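Long-range contacts in Emp46p (Saccharomyces cerevisiae, PDB 2A6X), which serves as a calcium-independent, carbohydrate-recognising cargo receptor of the legume-like lectin family, probably involved in the secretion of glycoproteins: residues M112-L117 and S124-L129; W70-F75 and C147-Q152. The protein carries 1 engineered substitution. All blocks are in the same frame, centred on the assembly; numbering follows the deposited sequence.

Contact 1 (M112-L117 and S124-L129). Engineered in segment 124-129: F128 (natural residue Tyr).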
# COMPACT_ATOMS: atom_id res chain seq x y z
N MET A 112 -1.43 -7.92 -2.41
CA MET A 112 -0.44 -7.25 -1.57
C MET A 112 0.76 -6.84 -2.44
O MET A 112 1.38 -7.70 -3.09
CB MET A 112 0.03 -8.21 -0.47
CG MET A 112 0.99 -7.54 0.48
SD MET A 112 1.76 -8.59 1.77
CE MET A 112 2.80 -9.57 0.83
N ILE A 113 1.11 -5.55 -2.44
CA ILE A 113 2.30 -5.05 -3.10
C ILE A 113 3.27 -4.62 -2.01
O ILE A 113 2.95 -3.79 -1.18
CB ILE A 113 1.97 -3.86 -4.04
CG1 ILE A 113 0.94 -4.32 -5.08
CG2 ILE A 113 3.21 -3.32 -4.70
CD1 ILE A 113 0.34 -3.21 -5.90
N LEU A 114 4.45 -5.22 -2.01
CA LEU A 114 5.33 -5.12 -0.87
C LEU A 114 6.65 -4.52 -1.25
O LEU A 114 7.29 -4.97 -2.20
CB LEU A 114 5.54 -6.52 -0.29
CG LEU A 114 6.53 -6.68 0.85
CD1 LEU A 114 6.13 -5.95 2.10
CD2 LEU A 114 6.66 -8.19 1.18
N LEU A 115 7.06 -3.48 -0.51
CA LEU A 115 8.40 -2.92 -0.58
C LEU A 115 9.19 -3.45 0.60
O LEU A 115 8.85 -3.22 1.75
CB LEU A 115 8.38 -1.39 -0.55
CG LEU A 115 8.04 -0.71 -1.87
CD1 LEU A 115 6.60 -1.02 -2.32
CD2 LEU A 115 8.26 0.76 -1.75
N ARG A 116 10.21 -4.24 0.31
CA ARG A 116 11.02 -4.81 1.38
C ARG A 116 12.37 -5.21 0.82
O ARG A 116 12.60 -5.09 -0.37
CB ARG A 116 10.31 -6.00 2.03
CG ARG A 116 10.38 -7.32 1.30
CD ARG A 116 10.27 -8.51 2.23
NE ARG A 116 10.19 -9.76 1.49
CZ ARG A 116 10.50 -10.95 2.02
NH1 ARG A 116 10.94 -11.05 3.27
NH2 ARG A 116 10.38 -12.05 1.28
N LEU A 117 13.24 -5.69 1.70
CA LEU A 117 14.45 -6.38 1.29
C LEU A 117 14.18 -7.87 1.20
O LEU A 117 14.18 -8.58 2.21
CB LEU A 117 15.58 -6.11 2.28
CG LEU A 117 15.86 -4.65 2.61
CD1 LEU A 117 17.10 -4.58 3.47
CD2 LEU A 117 15.99 -3.80 1.38
N SER A 124 13.28 -4.19 -3.28
CA SER A 124 12.37 -4.58 -4.35
C SER A 124 10.91 -4.27 -4.06
O SER A 124 10.52 -4.06 -2.91
CB SER A 124 12.51 -6.11 -4.63
OG SER A 124 12.24 -6.86 -3.47
N VAL A 125 10.12 -4.26 -5.14
CA VAL A 125 8.67 -4.37 -5.11
C VAL A 125 8.34 -5.80 -5.48
O VAL A 125 8.80 -6.26 -6.52
CB VAL A 125 8.02 -3.43 -6.13
CG1 VAL A 125 6.52 -3.62 -6.15
CG2 VAL A 125 8.34 -2.00 -5.83
N THR A 126 7.58 -6.48 -4.64
CA THR A 126 7.06 -7.83 -4.96
C THR A 126 5.55 -7.83 -4.79
O THR A 126 5.05 -7.28 -3.81
CB THR A 126 7.75 -8.96 -4.13
OG1 THR A 126 7.84 -8.62 -2.74
CG2 THR A 126 9.17 -9.17 -4.56
N ALA A 127 4.84 -8.45 -5.75
CA ALA A 127 3.39 -8.43 -5.76
C ALA A 127 2.86 -9.85 -5.57
O ALA A 127 3.33 -10.78 -6.24
CB ALA A 127 2.88 -7.85 -7.05
N PHE A 128 1.89 -10.00 -4.68
CA PHE A 128 1.37 -11.30 -4.26
C PHE A 128 -0.15 -11.32 -4.35
O PHE A 128 -0.83 -10.37 -3.96
CB PHE A 128 1.75 -11.62 -2.80
CG PHE A 128 3.22 -11.61 -2.51
CD1 PHE A 128 3.93 -12.80 -2.43
CD2 PHE A 128 3.88 -10.42 -2.26
CE1 PHE A 128 5.31 -12.78 -2.16
CE2 PHE A 128 5.23 -10.41 -1.99
CZ PHE A 128 5.94 -11.59 -1.92
N LEU A 129 -0.69 -12.44 -4.80
CA LEU A 129 -2.11 -12.72 -4.71
C LEU A 129 -2.37 -13.83 -3.70
O LEU A 129 -1.59 -14.78 -3.59
CB LEU A 129 -2.63 -13.18 -6.06
CG LEU A 129 -2.68 -12.15 -7.14
CD1 LEU A 129 -2.80 -12.83 -8.52
CD2 LEU A 129 -3.83 -11.18 -6.86
O HOH W 1 9.65 -6.72 -2.09
O HOH W 2 9.21 -10.40 -1.15

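Contact 2 (W70-F75 and C147-Q152)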
# COMPACT_ATOMS: atom_id res chain seq x y z
N TRP A 70 -0.11 6.38 -4.42
CA TRP A 70 0.39 6.57 -3.06
C TRP A 70 1.75 7.25 -3.15
O TRP A 70 2.61 6.81 -3.93
CB TRP A 70 0.60 5.21 -2.39
CG TRP A 70 -0.62 4.44 -2.01
CD1 TRP A 70 -1.21 3.44 -2.72
CD2 TRP A 70 -1.33 4.56 -0.81
NE1 TRP A 70 -2.27 2.93 -2.02
CE2 TRP A 70 -2.37 3.60 -0.82
CE3 TRP A 70 -1.22 5.39 0.31
CZ2 TRP A 70 -3.26 3.45 0.22
CZ3 TRP A 70 -2.10 5.23 1.35
CH2 TRP A 70 -3.11 4.27 1.31
N THR A 71 1.98 8.30 -2.36
CA THR A 71 3.28 8.95 -2.28
C THR A 71 3.84 8.64 -0.91
O THR A 71 3.17 8.85 0.10
CB THR A 71 3.14 10.45 -2.48
OG1 THR A 71 2.60 10.70 -3.79
CG2 THR A 71 4.46 11.13 -2.50
N PHE A 72 5.03 8.06 -0.89
CA PHE A 72 5.56 7.45 0.32
C PHE A 72 7.06 7.66 0.36
O PHE A 72 7.66 8.05 -0.63
CB PHE A 72 5.26 5.92 0.34
CG PHE A 72 6.02 5.16 -0.69
CD1 PHE A 72 7.26 4.60 -0.40
CD2 PHE A 72 5.51 5.01 -1.98
CE1 PHE A 72 7.99 3.94 -1.36
CE2 PHE A 72 6.23 4.30 -2.96
CZ PHE A 72 7.48 3.78 -2.64
N ARG A 73 7.66 7.38 1.50
CA ARG A 73 9.09 7.26 1.61
C ARG A 73 9.49 6.43 2.81
O ARG A 73 8.71 6.20 3.72
CB ARG A 73 9.74 8.63 1.68
CG ARG A 73 9.46 9.39 2.95
CD ARG A 73 9.98 10.81 2.85
NE ARG A 73 9.62 11.54 4.06
CZ ARG A 73 9.81 12.84 4.24
NH1 ARG A 73 10.34 13.59 3.30
NH2 ARG A 73 9.43 13.39 5.38
N SER A 74 10.73 5.99 2.79
CA SER A 74 11.36 5.39 3.94
C SER A 74 12.57 6.22 4.27
O SER A 74 13.41 6.44 3.41
CB SER A 74 11.83 3.98 3.64
OG SER A 74 12.59 3.52 4.75
N PHE A 75 12.64 6.72 5.49
CA PHE A 75 13.75 7.57 5.92
C PHE A 75 14.39 7.08 7.19
O PHE A 75 13.72 6.56 8.08
CB PHE A 75 13.24 9.01 6.13
CG PHE A 75 14.32 9.99 6.53
CD1 PHE A 75 15.24 10.47 5.61
CD2 PHE A 75 14.42 10.43 7.85
CE1 PHE A 75 16.24 11.36 5.99
CE2 PHE A 75 15.41 11.33 8.23
CZ PHE A 75 16.31 11.79 7.31
N CYS A 147 9.84 -6.01 -9.30
CA CYS A 147 10.90 -5.21 -9.86
C CYS A 147 11.91 -4.83 -8.76
O CYS A 147 11.59 -4.90 -7.57
CB CYS A 147 10.36 -3.97 -10.59
SG CYS A 147 9.52 -2.75 -9.51
N LEU A 148 13.10 -4.43 -9.14
CA LEU A 148 14.09 -3.93 -8.19
C LEU A 148 13.84 -2.43 -8.08
O LEU A 148 13.68 -1.77 -9.08
CB LEU A 148 15.50 -4.24 -8.68
CG LEU A 148 15.71 -5.70 -9.07
CD1 LEU A 148 17.15 -5.88 -9.56
CD2 LEU A 148 15.34 -6.63 -7.91
N PHE A 149 13.84 -1.92 -6.86
CA PHE A 149 13.50 -0.51 -6.64
C PHE A 149 14.13 -0.03 -5.33
O PHE A 149 13.92 -0.63 -4.27
CB PHE A 149 11.97 -0.34 -6.59
CG PHE A 149 11.55 1.10 -6.43
CD1 PHE A 149 11.60 1.97 -7.50
CD2 PHE A 149 11.18 1.58 -5.19
CE1 PHE A 149 11.25 3.32 -7.34
CE2 PHE A 149 10.84 2.92 -5.03
CZ PHE A 149 10.87 3.76 -6.10
N GLN A 150 14.89 1.04 -5.43
CA GLN A 150 15.59 1.60 -4.29
C GLN A 150 14.65 2.52 -3.53
O GLN A 150 14.14 3.49 -4.10
CB GLN A 150 16.80 2.40 -4.75
CG GLN A 150 17.74 2.70 -3.60
CD GLN A 150 19.00 3.42 -4.00
OE1 GLN A 150 19.83 3.74 -3.13
NE2 GLN A 150 19.18 3.68 -5.27
N TYR A 151 14.45 2.23 -2.25
CA TYR A 151 13.56 3.05 -1.38
C TYR A 151 14.16 3.44 -0.02
O TYR A 151 13.74 4.45 0.56
CB TYR A 151 12.17 2.37 -1.16
CG TYR A 151 12.27 1.11 -0.35
CD1 TYR A 151 12.25 1.15 1.04
CD2 TYR A 151 12.47 -0.11 -0.96
CE1 TYR A 151 12.39 0.00 1.81
CE2 TYR A 151 12.62 -1.28 -0.19
CZ TYR A 151 12.58 -1.20 1.19
OH TYR A 151 12.76 -2.33 1.97
N GLN A 152 15.11 2.66 0.52
CA GLN A 152 15.57 2.91 1.89
C GLN A 152 16.31 4.23 2.01
O GLN A 152 17.10 4.60 1.15
CB GLN A 152 16.50 1.80 2.37
CG GLN A 152 15.81 0.52 2.72
CD GLN A 152 16.69 -0.34 3.58
OE1 GLN A 152 17.89 -0.44 3.33
NE2 GLN A 152 16.11 -0.96 4.61
O HOH W 3 12.30 6.49 0.40

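Contact 1 (M112-L117 and S124-L129)
M112 and F128 face each other as a hydrogen-bonded pair: M112 N donates a nearly straight hydrogen bond to F128 O (3.0 Å), and F128 N donates one back to M112 O (2.8 Å). Two further pairs, L114 with T126 and R116 with S124, are each joined by two backbone hydrogen bonds, the R116-S124 pair by longer ones. The segment axes of 112-115 and 124-129 run at 160°, as in adjacent antiparallel strands, here neighbours in one sheet of the concanavalin-like (legume-like lectin) beta sandwich.

On the face carrying these three pairs, the M112 side chain, extended from the backbone, bends at its end (chi3 70°) and brings CE to 3.4 Å from CD2 of F128. F128 is an engineered substitution; the natural residue is tyrosine. L114 CD2 approaches the same ring at its CE2, 4.1 Å away. Farther along, the chemistry turns polar. One water donates to both L114 O and S124 OG and also bonds T126 OG1; a second bonds T126 OG1 at 2.8 Å and accepts from R116 NE in the guanidinium plane. The T126 hydroxyl thus joins the two waters, its chi1 of 46° holding OG1 on the side of L114.

I113, L115, V125 and A127 occupy the other face, where I113 CG2 meets V125 CG1 at 3.6 Å.

In the second shell, E139 forms a salt bridge with R116 NH1 and G122 O holds S124 OG. Strand 84-91 flanks strand 111-115, strand 145-148 flanks strand 124-131, and the apolar face packs on strands 171-176 and 179-184 of the opposing sheet.

Contact 2 (W70-F75 and C147-Q152)
Between strand 66-75 of one sheet and the segment leaving strand 145-148 of the other, a bridge forms at the margin of the beta sandwich, where F72 and S74 meet F149 and Y151. The touching parts run 58° apart, and the closest CA pair, S74 and Q152, is 5.3 Å apart, yet there is no strand pairing. A water accepts from S74 N at 2.9 Å and lies close to Y151 O, a link too short to be taken as certain, while S74 O and Y151 O, both acceptors, merely lie close together.

S74 directs its CB at the edge of the Y151 ring, in the ring plane, 3.9 Å from CD1. Its hydroxyl, placed opposite the backbone N (chi1 172°), is taken by E208.

In this concanavalin-like sandwich, 66-75 is an inner strand, hydrogen-bonded to 158-165 and 209-218, whereas 145-148 is outermost in its sheet; F149 to Q152 therefore carry the chain from one sheet edge across toward the other sheet. F72 and F149, with Y151 CB, make the apolar part of the joint. F72 CZ comes to 4.2 Å from F149 CE2, an oblique approach for both rings, and F72 CE1 lies 4.5 Å from Y151 CB, which sits at the F72 ring edge.

Farther out, E123 OE1 accepts from the backbone N of both Y151 and Q152, and Q152 OE1 accepts a hydrogen bond from G79 N. At the other end of the segment, C147 forms a disulfide with C181 on strand 179-184, a covalent tie between the two sheets.

Overall arrangement
Both contacts are buried, but contact 1 lies within one sheet and contact 2 spans the two. The first buries 471 Å² and rests on six direct backbone bonds; the second buries 192 Å² and has aromatic packing, with a water bound to S74 N whose link to Y151 O is uncertain. Their centres are 11 Å apart and they share a sheet: strand 124-131 neighbours 145-148, with V125 N and C147 O at 2.9 Å, a probable hydrogen bond. L115 lies against F72, where the two contacts meet. In contact 1, by contrast, water serves both side chains and backbone.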